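Variant surface glycoprotein MITat 1.13 (Trypanosoma brucei, PDB 6Z8H) probably forms part of the parasite's dense surface coat, the serial replacement of which by antigenically distinct relatives is thought to let trypanosomes evade host immunity. Local coordinates at residues S50-G55 and T104-V109; E180-E185 and A270-G275; P294-M299 and S327-E332; V300-L305 and T309-S314. All coordinates share one frame; numbering follows the deposited sequence.

Along the chain the first three contacts follow in series, while contact 4 is nested inside the loop that contact 3 closes. Contact 1 joins the two long helices 34-75 and 78-129 near the centre of the chain. Contact 2 sits beside it, about 14 Å away between centres, where Ile271 of helix 260-273 packs on Leu108 and Val109, and Ala274, just after the helix, on Leu108. Contacts 3 and 4 share helix 294-304, with centres about 10 Å apart, and lie about 32 Å and 37 Å from contact 1, centre to centre. The contacts thus form two groups, near the middle of the elongated chain and toward an end; contacts 1, 3 and 4 reach the second subunit.

Contact 1 (S50-G55 and T104-V109); sequences SKYADG and TARPLV. With SO4 (sulfate ion), chain G.
Tyr52 reaches across from helix 34-75 and lays its ring among Ala105, Arg106 and Val109 of helix 78-129. Its CG stands anti to the backbone N (chi1 -175°), which carries the ring across the gap to helix 78-129. The CE1 edge of the ring receives the methyl of Ala105, Tyr52 CE1 to Ala105 CB being 4.0 Å, while Val109 brings its CG2 branch obliquely to within 3.9 Å of Tyr52 CD1. The phenol oxygen passes on to the side chain of Arg106, with Tyr52 OH 3.1 Å from Arg106 NE, the ring and guanidinium planes standing at right angles. The two short segments run roughly antiparallel, at 148°, as in the long helical hairpin that forms the core of A-type VSG N-terminal domains, and their axes stay 11.3 Å apart, a wide spacing that the tyrosine ring bridges. Both polar ends turn to a sulfate ion between the two subunits, probably taken up from the crystallisation liquor. Tyr52 OH donates to its O2 at 2.9 Å, and Arg106 NE to its O1 at 2.8 Å, through a bend at chi3 and with an N-H...O angle of 144°. Tyr52 and Arg106 of the second subunit bind the same sulfate.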
loop_
_atom_site.group_PDB
_atom_site.type_symbol
_atom_site.label_atom_id
_atom_site.label_comp_id
_atom_site.label_asym_id
_atom_site.label_seq_id
_atom_site.Cartn_x
_atom_site.Cartn_y
_atom_site.Cartn_z
ATOM N N SER A 50 7.716 4.589 -6.308
ATOM C CA SER A 50 7.701 5.455 -7.477
ATOM C C SER A 50 8.003 4.652 -8.726
ATOM O O SER A 50 7.339 4.826 -9.751
ATOM C CB SER A 50 8.734 6.574 -7.337
ATOM O OG SER A 50 8.460 7.617 -8.265
ATOM N N LYS A 51 8.970 3.726 -8.654
ATOM C CA LYS A 51 9.240 2.874 -9.811
ATOM C C LYS A 51 8.080 1.919 -10.080
ATOM O O LYS A 51 7.763 1.632 -11.241
ATOM C CB LYS A 51 10.519 2.081 -9.582
ATOM C CG LYS A 51 11.795 2.935 -9.570
ATOM C CD LYS A 51 12.092 3.640 -10.905
ATOM C CE LYS A 51 13.397 4.433 -10.855
ATOM N NZ LYS A 51 13.619 5.261 -12.065
ATOM N N TYR A 52 7.469 1.376 -9.029
ATOM C CA TYR A 52 6.311 0.513 -9.215
ATOM C C TYR A 52 5.197 1.264 -9.927
ATOM O O TYR A 52 4.601 0.736 -10.882
ATOM C CB TYR A 52 5.841 -0.031 -7.853
ATOM C CG TYR A 52 4.712 -1.029 -7.969
ATOM C CD1 TYR A 52 4.964 -2.365 -8.248
ATOM C CD2 TYR A 52 3.397 -0.636 -7.793
ATOM C CE1 TYR A 52 3.942 -3.276 -8.380
ATOM C CE2 TYR A 52 2.368 -1.539 -7.932
ATOM C CZ TYR A 52 2.646 -2.861 -8.192
ATOM O OH TYR A 52 1.609 -3.749 -8.314
ATOM N N ALA A 53 4.934 2.512 -9.525
ATOM C CA ALA A 53 3.905 3.322 -10.175
ATOM C C ALA A 53 4.254 3.612 -11.628
ATOM O O ALA A 53 3.369 3.649 -12.491
ATOM C CB ALA A 53 3.701 4.621 -9.393
ATOM N N ASP A 54 5.531 3.840 -11.905
ATOM C CA ASP A 54 5.963 3.990 -13.280
ATOM C C ASP A 54 5.610 2.732 -14.046
ATOM O O ASP A 54 5.123 2.787 -15.184
ATOM C CB ASP A 54 7.475 4.197 -13.324
ATOM C CG ASP A 54 7.904 5.550 -12.824
ATOM O OD1 ASP A 54 7.058 6.463 -12.732
ATOM O OD2 ASP A 54 9.109 5.704 -12.515
ATOM N N GLY A 55 5.839 1.571 -13.435
ATOM C CA GLY A 55 5.500 0.331 -14.113
ATOM C C GLY A 55 4.003 0.193 -14.345
ATOM O O GLY A 55 3.564 -0.274 -15.408
ATOM N N THR A 104 4.880 -10.060 -9.933
ATOM C CA THR A 104 5.918 -10.523 -9.007
ATOM C C THR A 104 6.269 -9.433 -7.986
ATOM O O THR A 104 6.447 -9.701 -6.779
ATOM C CB THR A 104 7.158 -10.957 -9.798
ATOM O OG1 THR A 104 6.805 -12.061 -10.645
ATOM C CG2 THR A 104 8.323 -11.379 -8.894
ATOM N N ALA A 105 6.355 -8.188 -8.455
ATOM C CA ALA A 105 6.726 -7.091 -7.572
ATOM C C ALA A 105 5.617 -6.743 -6.587
ATOM O O ALA A 105 5.911 -6.308 -5.461
ATOM C CB ALA A 105 7.025 -5.842 -8.391
ATOM N N ARG A 106 4.349 -6.900 -6.971
ATOM C CA ARG A 106 3.207 -6.384 -6.225
ATOM C C ARG A 106 3.272 -6.817 -4.761
ATOM O O ARG A 106 3.250 -5.940 -3.880
ATOM C CB ARG A 106 1.888 -6.772 -6.913
ATOM C CG ARG A 106 0.645 -6.360 -6.123
ATOM C CD ARG A 106 -0.641 -6.633 -6.919
ATOM N NE ARG A 106 -0.772 -5.728 -8.069
ATOM C CZ ARG A 106 -0.799 -6.093 -9.349
ATOM N NH1 ARG A 106 -0.743 -7.383 -9.695
ATOM N NH2 ARG A 106 -0.910 -5.156 -10.302
ATOM N N PRO A 107 3.354 -8.115 -4.433
ATOM C CA PRO A 107 3.320 -8.480 -2.998
ATOM C C PRO A 107 4.557 -8.030 -2.227
ATOM O O PRO A 107 4.485 -7.821 -1.010
ATOM C CB PRO A 107 3.192 -10.010 -3.012
ATOM C CG PRO A 107 3.722 -10.421 -4.387
ATOM C CD PRO A 107 3.323 -9.305 -5.313
ATOM N N LEU A 108 5.707 -7.914 -2.890
ATOM C CA LEU A 108 6.908 -7.425 -2.215
ATOM C C LEU A 108 6.782 -5.942 -1.890
ATOM O O LEU A 108 7.143 -5.509 -0.792
ATOM C CB LEU A 108 8.111 -7.690 -3.121
ATOM C CG LEU A 108 8.346 -9.162 -3.456
ATOM C CD1 LEU A 108 9.397 -9.298 -4.555
ATOM C CD2 LEU A 108 8.762 -9.954 -2.238
ATOM N N VAL A 109 6.242 -5.147 -2.808
ATOM C CA VAL A 109 6.037 -3.728 -2.564
ATOM C C VAL A 109 4.988 -3.531 -1.489
ATOM O O VAL A 109 5.176 -2.720 -0.572
ATOM C CB VAL A 109 5.667 -3.010 -3.869
ATOM C CG1 VAL A 109 5.232 -1.575 -3.611
ATOM C CG2 VAL A 109 6.818 -3.063 -4.845
HETATM S S SO4 G . -1.331 -2.085 -7.135
HETATM O O1 SO4 G . -1.818 -3.405 -6.838
HETATM O O2 SO4 G . -0.763 -2.072 -8.457
HETATM O O3 SO4 G . -0.324 -1.720 -6.176
HETATM O O4 SO4 G . -2.418 -1.147 -7.071
#

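Contact 2 (E180-E185 and A270-G275); sequences EHEENE and AIRSAG
Arg272, near the end of helix 260-273, extends toward the loop 180-185 and meets two successive glutamates in quite different ways. The closer grip is on Glu183, whose OE2 takes two bonds from one edge of the guanidinium: Arg272 NE lies 2.8 Å from Glu183 OE2, with an N-H...O angle of 153°, and Arg272 NH2 is 3.1 Å from the same Glu183 OE2, more bent at 135°. Both nitrogens come from the same face of the carboxylate, and the oxygen stays close to the guanidinium plane, so the pair is side-on but converges on a single atom. A bend at chi3 (-57°) of Arg272 turns that edge to the acid.

Packing is tighter on the inner side. Glu182 is buried; its CB lies 3.7 Å from Arg272 CD, and its backbone O sits 3.5 Å above one face of the guanidinium, displaced toward the rim of the group. Its carboxylate, nearly perpendicular to that group, makes a longer salt bridge, Glu182 OE1 to Arg272 NH1 at 3.4 Å. Tyr48 OH, on helix 34-75, bonds to both of these atoms, and Arg44 pairs with Glu182 OE2, which fixes the acid among several partners. Glu183, by contrast, is exposed, and solvent would be expected to weaken its ion pair.

Just after the helix, Gly275 is the first residue to leave helical geometry, with positive phi, and its N bonds back to Arg272 O. The result is a salt-bridge network tying a surface loop to a helix that closes with a Schellman motif.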
loop_
_atom_site.group_PDB
_atom_site.type_symbol
_atom_site.label_atom_id
_atom_site.label_comp_id
_atom_site.label_asym_id
_atom_site.label_seq_id
_atom_site.Cartn_x
_atom_site.Cartn_y
_atom_site.Cartn_z
ATOM N N GLU A 180 20.870 2.870 -6.216
ATOM C CA GLU A 180 22.273 2.490 -6.279
ATOM C C GLU A 180 22.933 2.503 -4.903
ATOM O O GLU A 180 23.953 1.834 -4.716
ATOM C CB GLU A 180 23.038 3.417 -7.238
ATOM C CG GLU A 180 22.966 4.906 -6.887
ATOM C CD GLU A 180 21.711 5.600 -7.416
ATOM O OE1 GLU A 180 20.637 4.959 -7.455
ATOM O OE2 GLU A 180 21.811 6.793 -7.791
ATOM N N HIS A 181 22.382 3.237 -3.936
ATOM C CA HIS A 181 22.970 3.305 -2.608
ATOM C C HIS A 181 22.349 2.313 -1.637
ATOM O O HIS A 181 22.808 2.211 -0.497
ATOM C CB HIS A 181 22.829 4.724 -2.045
ATOM C CG HIS A 181 23.412 5.785 -2.930
ATOM N ND1 HIS A 181 24.753 5.841 -3.248
ATOM C CD2 HIS A 181 22.833 6.831 -3.566
ATOM C CE1 HIS A 181 24.975 6.877 -4.038
ATOM N NE2 HIS A 181 23.826 7.493 -4.249
ATOM N N GLU A 182 21.324 1.574 -2.054
ATOM C CA GLU A 182 20.550 0.786 -1.104
ATOM C C GLU A 182 21.312 -0.433 -0.597
ATOM O O GLU A 182 21.072 -0.880 0.529
ATOM C CB GLU A 182 19.245 0.322 -1.766
ATOM C CG GLU A 182 18.164 1.399 -1.877
ATOM C CD GLU A 182 17.525 1.693 -0.537
ATOM O OE1 GLU A 182 16.720 0.866 -0.058
ATOM O OE2 GLU A 182 17.888 2.724 0.084
ATOM N N GLU A 183 22.246 -0.975 -1.384
ATOM C CA GLU A 183 22.934 -2.183 -0.934
ATOM C C GLU A 183 23.765 -1.932 0.319
ATOM O O GLU A 183 24.031 -2.873 1.076
ATOM C CB GLU A 183 23.822 -2.768 -2.036
ATOM C CG GLU A 183 23.161 -3.908 -2.813
ATOM C CD GLU A 183 22.359 -4.857 -1.921
ATOM O OE1 GLU A 183 22.975 -5.568 -1.095
ATOM O OE2 GLU A 183 21.107 -4.841 -2.012
ATOM N N ASN A 184 24.200 -0.694 0.554
ATOM C CA ASN A 184 25.028 -0.377 1.714
ATOM C C ASN A 184 24.353 0.574 2.698
ATOM O O ASN A 184 25.010 1.064 3.626
ATOM C CB ASN A 184 26.384 0.176 1.274
ATOM C CG ASN A 184 27.379 -0.924 0.958
ATOM O OD1 ASN A 184 27.293 -2.023 1.509
ATOM N ND2 ASN A 184 28.322 -0.636 0.076
ATOM N N GLU A 185 23.066 0.814 2.547
ATOM C CA GLU A 185 22.364 1.686 3.471
ATOM C C GLU A 185 22.222 0.987 4.821
ATOM O O GLU A 185 21.871 -0.197 4.877
ATOM C CB GLU A 185 20.988 2.023 2.883
ATOM C CG GLU A 185 20.186 3.013 3.728
ATOM C CD GLU A 185 20.828 4.393 3.792
ATOM O OE1 GLU A 185 21.532 4.760 2.831
ATOM O OE2 GLU A 185 20.606 5.107 4.793
ATOM N N ALA A 270 14.154 -7.362 0.246
ATOM C CA ALA A 270 13.435 -8.425 -0.460
ATOM C C ALA A 270 13.050 -8.017 -1.876
ATOM O O ALA A 270 13.023 -8.857 -2.788
ATOM C CB ALA A 270 12.180 -8.824 0.315
ATOM N N ILE A 271 12.739 -6.738 -2.077
ATOM C CA ILE A 271 12.402 -6.270 -3.408
ATOM C C ILE A 271 13.629 -6.357 -4.297
ATOM O O ILE A 271 13.571 -6.864 -5.421
ATOM C CB ILE A 271 11.841 -4.839 -3.373
ATOM C CG1 ILE A 271 10.560 -4.753 -2.550
ATOM C CG2 ILE A 271 11.586 -4.340 -4.811
ATOM C CD1 ILE A 271 10.097 -3.330 -2.333
ATOM N N ARG A 272 14.771 -5.889 -3.794
ATOM C CA ARG A 272 16.006 -5.918 -4.573
ATOM C C ARG A 272 16.448 -7.349 -4.856
ATOM O O ARG A 272 16.868 -7.669 -5.974
ATOM C CB ARG A 272 17.099 -5.146 -3.825
ATOM C CG ARG A 272 16.697 -3.728 -3.458
ATOM C CD ARG A 272 17.914 -2.878 -3.102
ATOM N NE ARG A 272 18.654 -3.480 -2.010
ATOM C CZ ARG A 272 18.417 -3.251 -0.724
ATOM N NH1 ARG A 272 17.445 -2.429 -0.342
ATOM N NH2 ARG A 272 19.150 -3.866 0.192
ATOM N N SER A 273 16.313 -8.241 -3.878
ATOM C CA SER A 273 16.772 -9.613 -4.071
ATOM C C SER A 273 15.966 -10.320 -5.148
ATOM O O SER A 273 16.496 -11.182 -5.861
ATOM C CB SER A 273 16.664 -10.390 -2.761
ATOM O OG SER A 273 17.606 -9.905 -1.826
ATOM N N ALA A 274 14.699 -9.954 -5.299
ATOM C CA ALA A 274 13.849 -10.529 -6.335
ATOM C C ALA A 274 14.047 -9.868 -7.696
ATOM O O ALA A 274 13.454 -10.305 -8.685
ATOM C CB ALA A 274 12.383 -10.415 -5.910
ATOM N N GLY A 275 14.880 -8.840 -7.771
ATOM C CA GLY A 275 15.013 -8.069 -8.990
ATOM C C GLY A 275 13.764 -7.335 -9.393
ATOM O O GLY A 275 13.512 -7.169 -10.598
#

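Contact 3 (P294-M299 and S327-E332); sequences PKFKLM and SAYGRE
A buried aromatic pair, Phe296 with Tyr329, joins the first turn of helix 294-304 to the end of helix 318-329, far from the centre of the chain. Backbones stay well apart, the nearest CA atoms, of Phe296 and Tyr329, being 12.3 Å apart, and it is the two rings that span the distance. The edge of the phenylalanine does the touching: Phe296 CE1 and CZ each come to 3.7 Å from Tyr329 CE2, and Phe296 CE1 lies 3.8 Å from Tyr329 OH. The ring planes are inclined at 42° with centroids 5.7 Å apart, an oblique meeting that fits neither a parallel stack nor a T-shape. Phe296 gets there by holding CG anti to the backbone N (chi1 166°). Over one face of the tyrosine ring, near its centre, sits the methyl of the preceding Ala328, 3.7 Å above the plane.

The hydroxyl of Tyr329 is held by the carbonyl of Lys83, on helix 78-129, and Pro86 of that helix packs against both rings, while Phe287, at the start of helix 287-291, also meets Tyr329. Such a cluster of aromatic rings and a proline, where helices 294-304 and 318-329 meet helix 78-129, is a small hydrophobic core.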
loop_
_atom_site.group_PDB
_atom_site.type_symbol
_atom_site.label_atom_id
_atom_site.label_comp_id
_atom_site.label_asym_id
_atom_site.label_seq_id
_atom_site.Cartn_x
_atom_site.Cartn_y
_atom_site.Cartn_z
ATOM N N PRO A 294 13.426 -11.384 -31.900
ATOM C CA PRO A 294 13.494 -12.256 -33.083
ATOM C C PRO A 294 12.197 -12.324 -33.870
ATOM O O PRO A 294 12.231 -12.410 -35.102
ATOM C CB PRO A 294 13.878 -13.623 -32.491
ATOM C CG PRO A 294 14.534 -13.305 -31.206
ATOM C CD PRO A 294 13.836 -12.089 -30.672
ATOM N N LYS A 295 11.047 -12.292 -33.192
ATOM C CA LYS A 295 9.764 -12.350 -33.886
ATOM C C LYS A 295 9.568 -11.131 -34.775
ATOM O O LYS A 295 8.967 -11.239 -35.847
ATOM C CB LYS A 295 8.628 -12.471 -32.862
ATOM C CG LYS A 295 8.683 -13.747 -32.058
ATOM C CD LYS A 295 7.692 -13.715 -30.893
ATOM C CE LYS A 295 7.784 -14.977 -30.019
ATOM N NZ LYS A 295 7.109 -14.804 -28.680
ATOM N N PHE A 296 10.127 -9.982 -34.384
ATOM C CA PHE A 296 10.046 -8.790 -35.225
ATOM C C PHE A 296 10.889 -8.969 -36.479
ATOM O O PHE A 296 10.420 -8.750 -37.605
ATOM C CB PHE A 296 10.535 -7.577 -34.418
ATOM C CG PHE A 296 10.819 -6.370 -35.248
ATOM C CD1 PHE A 296 9.786 -5.562 -35.679
ATOM C CD2 PHE A 296 12.127 -6.027 -35.572
ATOM C CE1 PHE A 296 10.039 -4.437 -36.442
ATOM C CE2 PHE A 296 12.390 -4.914 -36.350
ATOM C CZ PHE A 296 11.364 -4.117 -36.779
ATOM N N LYS A 297 12.138 -9.381 -36.309
ATOM C CA LYS A 297 12.979 -9.569 -37.484
ATOM C C LYS A 297 12.391 -10.624 -38.408
ATOM O O LYS A 297 12.432 -10.477 -39.635
ATOM C CB LYS A 297 14.380 -9.964 -37.049
ATOM C CG LYS A 297 15.036 -8.960 -36.111
ATOM C CD LYS A 297 16.362 -9.474 -35.609
ATOM C CE LYS A 297 16.738 -8.898 -34.268
ATOM N NZ LYS A 297 17.804 -9.711 -33.617
ATOM N N LEU A 298 11.874 -11.716 -37.847
ATOM C CA LEU A 298 11.269 -12.747 -38.688
ATOM C C LEU A 298 10.043 -12.243 -39.447
ATOM O O LEU A 298 9.866 -12.571 -40.621
ATOM C CB LEU A 298 10.934 -13.988 -37.872
ATOM C CG LEU A 298 10.209 -15.118 -38.590
ATOM C CD1 LEU A 298 11.082 -15.606 -39.744
ATOM C CD2 LEU A 298 9.912 -16.221 -37.604
ATOM N N MET A 299 9.121 -11.559 -38.778
ATOM C CA MET A 299 7.951 -11.021 -39.464
ATOM C C MET A 299 8.298 -9.905 -40.447
ATOM O O MET A 299 7.559 -9.714 -41.415
ATOM C CB MET A 299 6.863 -10.659 -38.445
ATOM C CG MET A 299 5.523 -10.283 -39.026
ATOM S SD MET A 299 4.811 -11.505 -40.147
ATOM C CE MET A 299 4.383 -12.852 -39.063
ATOM N N SER A 327 12.785 1.191 -44.643
ATOM C CA SER A 327 11.670 1.663 -45.464
ATOM C C SER A 327 10.386 1.733 -44.654
ATOM O O SER A 327 9.565 2.644 -44.839
ATOM C CB SER A 327 11.467 0.727 -46.658
ATOM O OG SER A 327 12.548 0.819 -47.562
ATOM N N ALA A 328 10.197 0.782 -43.748
ATOM C CA ALA A 328 8.934 0.707 -43.035
ATOM C C ALA A 328 8.875 1.659 -41.855
ATOM O O ALA A 328 7.795 2.175 -41.552
ATOM C CB ALA A 328 8.676 -0.716 -42.536
ATOM N N TYR A 329 9.996 1.895 -41.169
ATOM C CA TYR A 329 9.968 2.611 -39.898
ATOM C C TYR A 329 10.890 3.824 -39.875
ATOM O O TYR A 329 11.134 4.371 -38.805
ATOM C CB TYR A 329 10.300 1.661 -38.722
ATOM C CG TYR A 329 9.541 0.368 -38.754
ATOM C CD1 TYR A 329 8.193 0.349 -38.483
ATOM C CD2 TYR A 329 10.167 -0.834 -39.053
ATOM C CE1 TYR A 329 7.462 -0.828 -38.581
ATOM C CE2 TYR A 329 9.460 -2.001 -39.123
ATOM C CZ TYR A 329 8.106 -2.014 -38.821
ATOM O OH TYR A 329 7.391 -3.214 -38.939
ATOM N N GLY A 330 11.359 4.283 -41.026
ATOM C CA GLY A 330 12.429 5.243 -41.095
ATOM C C GLY A 330 13.768 4.598 -40.794
ATOM O O GLY A 330 13.856 3.498 -40.249
ATOM N N ARG A 331 14.834 5.319 -41.151
ATOM C CA ARG A 331 16.187 4.788 -41.013
ATOM C C ARG A 331 16.439 4.376 -39.566
ATOM O O ARG A 331 16.317 5.192 -38.647
ATOM C CB ARG A 331 17.216 5.830 -41.472
ATOM C CG ARG A 331 18.648 5.345 -41.400
ATOM C CD ARG A 331 19.572 6.220 -42.242
ATOM N NE ARG A 331 19.179 6.226 -43.650
ATOM C CZ ARG A 331 19.537 5.297 -44.534
ATOM N NH1 ARG A 331 20.295 4.275 -44.158
ATOM N NH2 ARG A 331 19.129 5.381 -45.796
ATOM N N GLU A 332 16.780 3.098 -39.370
ATOM C CA GLU A 332 16.959 2.503 -38.040
ATOM C C GLU A 332 15.794 2.816 -37.089
ATOM O O GLU A 332 15.980 2.983 -35.876
ATOM C CB GLU A 332 18.307 2.887 -37.432
ATOM C CG GLU A 332 19.507 2.357 -38.218
ATOM C CD GLU A 332 20.195 1.184 -37.536
ATOM O OE1 GLU A 332 20.446 1.277 -36.310
ATOM O OE2 GLU A 332 20.484 0.175 -38.225
#

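Contact 4 (V300-L305 and T309-S314); sequences VIKALL and TAEKES
This contact belongs to the turn that follows helix 294-304, where the chain folds back and the loop 309-314 lies against the last turns of the helix it has just left. Lys302 carries the polar half. Its chain runs along the carbonyl of Ala310 and curls at chi3 and chi4 (87° and 55°), which brings Lys302 NZ to 2.9 Å from Ala310 O, with a C=O...N angle of 155°. The same ammonium makes a salt bridge, Lys302 NZ to Glu311 OE2 at 3.0 Å, reaching that oxygen from above the carboxylate plane. A third bond goes to the carbonyl of Pro308, so three oxygens hold the amine while its alkyl stem is buried.

Ile301, one residue earlier, supplies the apolar half. Its CG2 branch meets the methyl of Ala310, Ile301 CG2 to Ala310 CB being 3.7 Å. The other branch lies farther along the loop, with Ile301 CD1 3.4 Å from Glu313 O and 3.8 Å from Lys312 O.

Glu311 also forms a salt bridge through OE2 with Arg377 of the second subunit, and that charge probably helps to keep the carboxylate ionised. Asp315 takes the backbone N-H groups of Glu311 and Lys312. Ile301 continues onto Val321 of helix 318-329, Leu298 of helix 294-304 packs against Ala310 and Glu311, and Leu380 of the second subunit packs against Lys302.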
loop_
_atom_site.group_PDB
_atom_site.type_symbol
_atom_site.label_atom_id
_atom_site.label_comp_id
_atom_site.label_asym_id
_atom_site.label_seq_id
_atom_site.Cartn_x
_atom_site.Cartn_y
_atom_site.Cartn_z
ATOM N N VAL A 300 9.409 -9.187 -40.259
ATOM C CA VAL A 300 9.880 -8.326 -41.345
ATOM C C VAL A 300 10.125 -9.140 -42.612
ATOM O O VAL A 300 9.726 -8.741 -43.715
ATOM C CB VAL A 300 11.135 -7.542 -40.922
ATOM C CG1 VAL A 300 11.751 -6.897 -42.136
ATOM C CG2 VAL A 300 10.775 -6.498 -39.874
ATOM N N ILE A 301 10.772 -10.300 -42.473
ATOM C CA ILE A 301 11.033 -11.161 -43.629
ATOM C C ILE A 301 9.724 -11.666 -44.218
ATOM O O ILE A 301 9.517 -11.657 -45.436
ATOM C CB ILE A 301 11.933 -12.329 -43.202
ATOM C CG1 ILE A 301 13.278 -11.807 -42.689
ATOM C CG2 ILE A 301 12.143 -13.289 -44.391
ATOM C CD1 ILE A 301 14.184 -12.880 -42.118
ATOM N N LYS A 302 8.824 -12.138 -43.361
ATOM C CA LYS A 302 7.601 -12.757 -43.851
ATOM C C LYS A 302 6.702 -11.740 -44.540
ATOM O O LYS A 302 6.115 -12.031 -45.590
ATOM C CB LYS A 302 6.848 -13.412 -42.679
ATOM C CG LYS A 302 7.546 -14.642 -42.080
ATOM C CD LYS A 302 7.131 -14.986 -40.683
ATOM C CE LYS A 302 5.983 -15.843 -40.589
ATOM N NZ LYS A 302 6.097 -17.129 -41.347
ATOM N N ALA A 303 6.552 -10.555 -43.945
ATOM C CA ALA A 303 5.543 -9.590 -44.356
ATOM C C ALA A 303 6.089 -8.497 -45.258
ATOM O O ALA A 303 5.334 -7.953 -46.065
ATOM C CB ALA A 303 4.898 -8.941 -43.120
ATOM N N LEU A 304 7.368 -8.126 -45.115
ATOM C CA LEU A 304 7.934 -7.022 -45.876
ATOM C C LEU A 304 8.927 -7.449 -46.947
ATOM O O LEU A 304 9.260 -6.622 -47.798
ATOM C CB LEU A 304 8.587 -5.998 -44.942
ATOM C CG LEU A 304 7.607 -5.225 -44.055
ATOM C CD1 LEU A 304 8.337 -4.411 -42.971
ATOM C CD2 LEU A 304 6.731 -4.308 -44.890
ATOM N N LEU A 305 9.410 -8.696 -46.931
ATOM C CA LEU A 305 10.311 -9.194 -47.967
ATOM C C LEU A 305 9.679 -10.315 -48.785
ATOM O O LEU A 305 10.394 -11.051 -49.477
ATOM C CB LEU A 305 11.623 -9.668 -47.352
ATOM C CG LEU A 305 12.473 -8.574 -46.724
ATOM C CD1 LEU A 305 13.752 -9.150 -46.134
ATOM C CD2 LEU A 305 12.802 -7.490 -47.752
ATOM N N THR A 309 6.708 -17.880 -45.777
ATOM C CA THR A 309 6.953 -19.171 -45.143
ATOM C C THR A 309 8.245 -19.197 -44.333
ATOM O O THR A 309 8.534 -20.215 -43.685
ATOM C CB THR A 309 6.986 -20.292 -46.186
ATOM O OG1 THR A 309 8.102 -20.071 -47.048
ATOM C CG2 THR A 309 5.690 -20.354 -46.999
ATOM N N ALA A 310 9.023 -18.107 -44.356
ATOM C CA ALA A 310 10.240 -18.038 -43.557
ATOM C C ALA A 310 9.940 -18.301 -42.079
ATOM O O ALA A 310 8.926 -17.846 -41.524
ATOM C CB ALA A 310 10.889 -16.659 -43.703
ATOM N N GLU A 311 10.843 -19.039 -41.425
ATOM C CA GLU A 311 10.760 -19.228 -39.984
ATOM C C GLU A 311 12.068 -18.973 -39.247
ATOM O O GLU A 311 12.121 -19.171 -38.030
ATOM C CB GLU A 311 10.269 -20.636 -39.649
ATOM C CG GLU A 311 8.861 -20.895 -40.141
ATOM C CD GLU A 311 7.802 -20.109 -39.358
ATOM O OE1 GLU A 311 7.982 -19.853 -38.140
ATOM O OE2 GLU A 311 6.783 -19.696 -39.943
ATOM N N LYS A 312 13.121 -18.546 -39.942
ATOM C CA LYS A 312 14.405 -18.249 -39.325
ATOM C C LYS A 312 14.913 -16.892 -39.794
ATOM O O LYS A 312 14.688 -16.476 -40.929
ATOM C CB LYS A 312 15.458 -19.316 -39.686
ATOM C CG LYS A 312 15.098 -20.726 -39.234
ATOM C CD LYS A 312 16.161 -21.718 -39.628
ATOM C CE LYS A 312 15.835 -23.110 -39.117
ATOM N NZ LYS A 312 16.714 -24.132 -39.769
ATOM N N GLU A 313 15.599 -16.187 -38.897
ATOM C CA GLU A 313 16.102 -14.870 -39.248
ATOM C C GLU A 313 17.104 -14.923 -40.380
ATOM O O GLU A 313 17.283 -13.922 -41.071
ATOM C CB GLU A 313 16.748 -14.213 -38.032
ATOM C CG GLU A 313 17.235 -12.807 -38.286
ATOM C CD GLU A 313 17.820 -12.152 -37.042
ATOM O OE1 GLU A 313 17.392 -12.485 -35.902
ATOM O OE2 GLU A 313 18.709 -11.288 -37.195
ATOM N N SER A 314 17.765 -16.057 -40.575
ATOM C CA SER A 314 18.721 -16.220 -41.659
ATOM C C SER A 314 18.064 -16.434 -43.018
ATOM O O SER A 314 18.786 -16.567 -44.017
ATOM C CB SER A 314 19.658 -17.397 -41.347
ATOM O OG SER A 314 18.930 -18.574 -41.018
#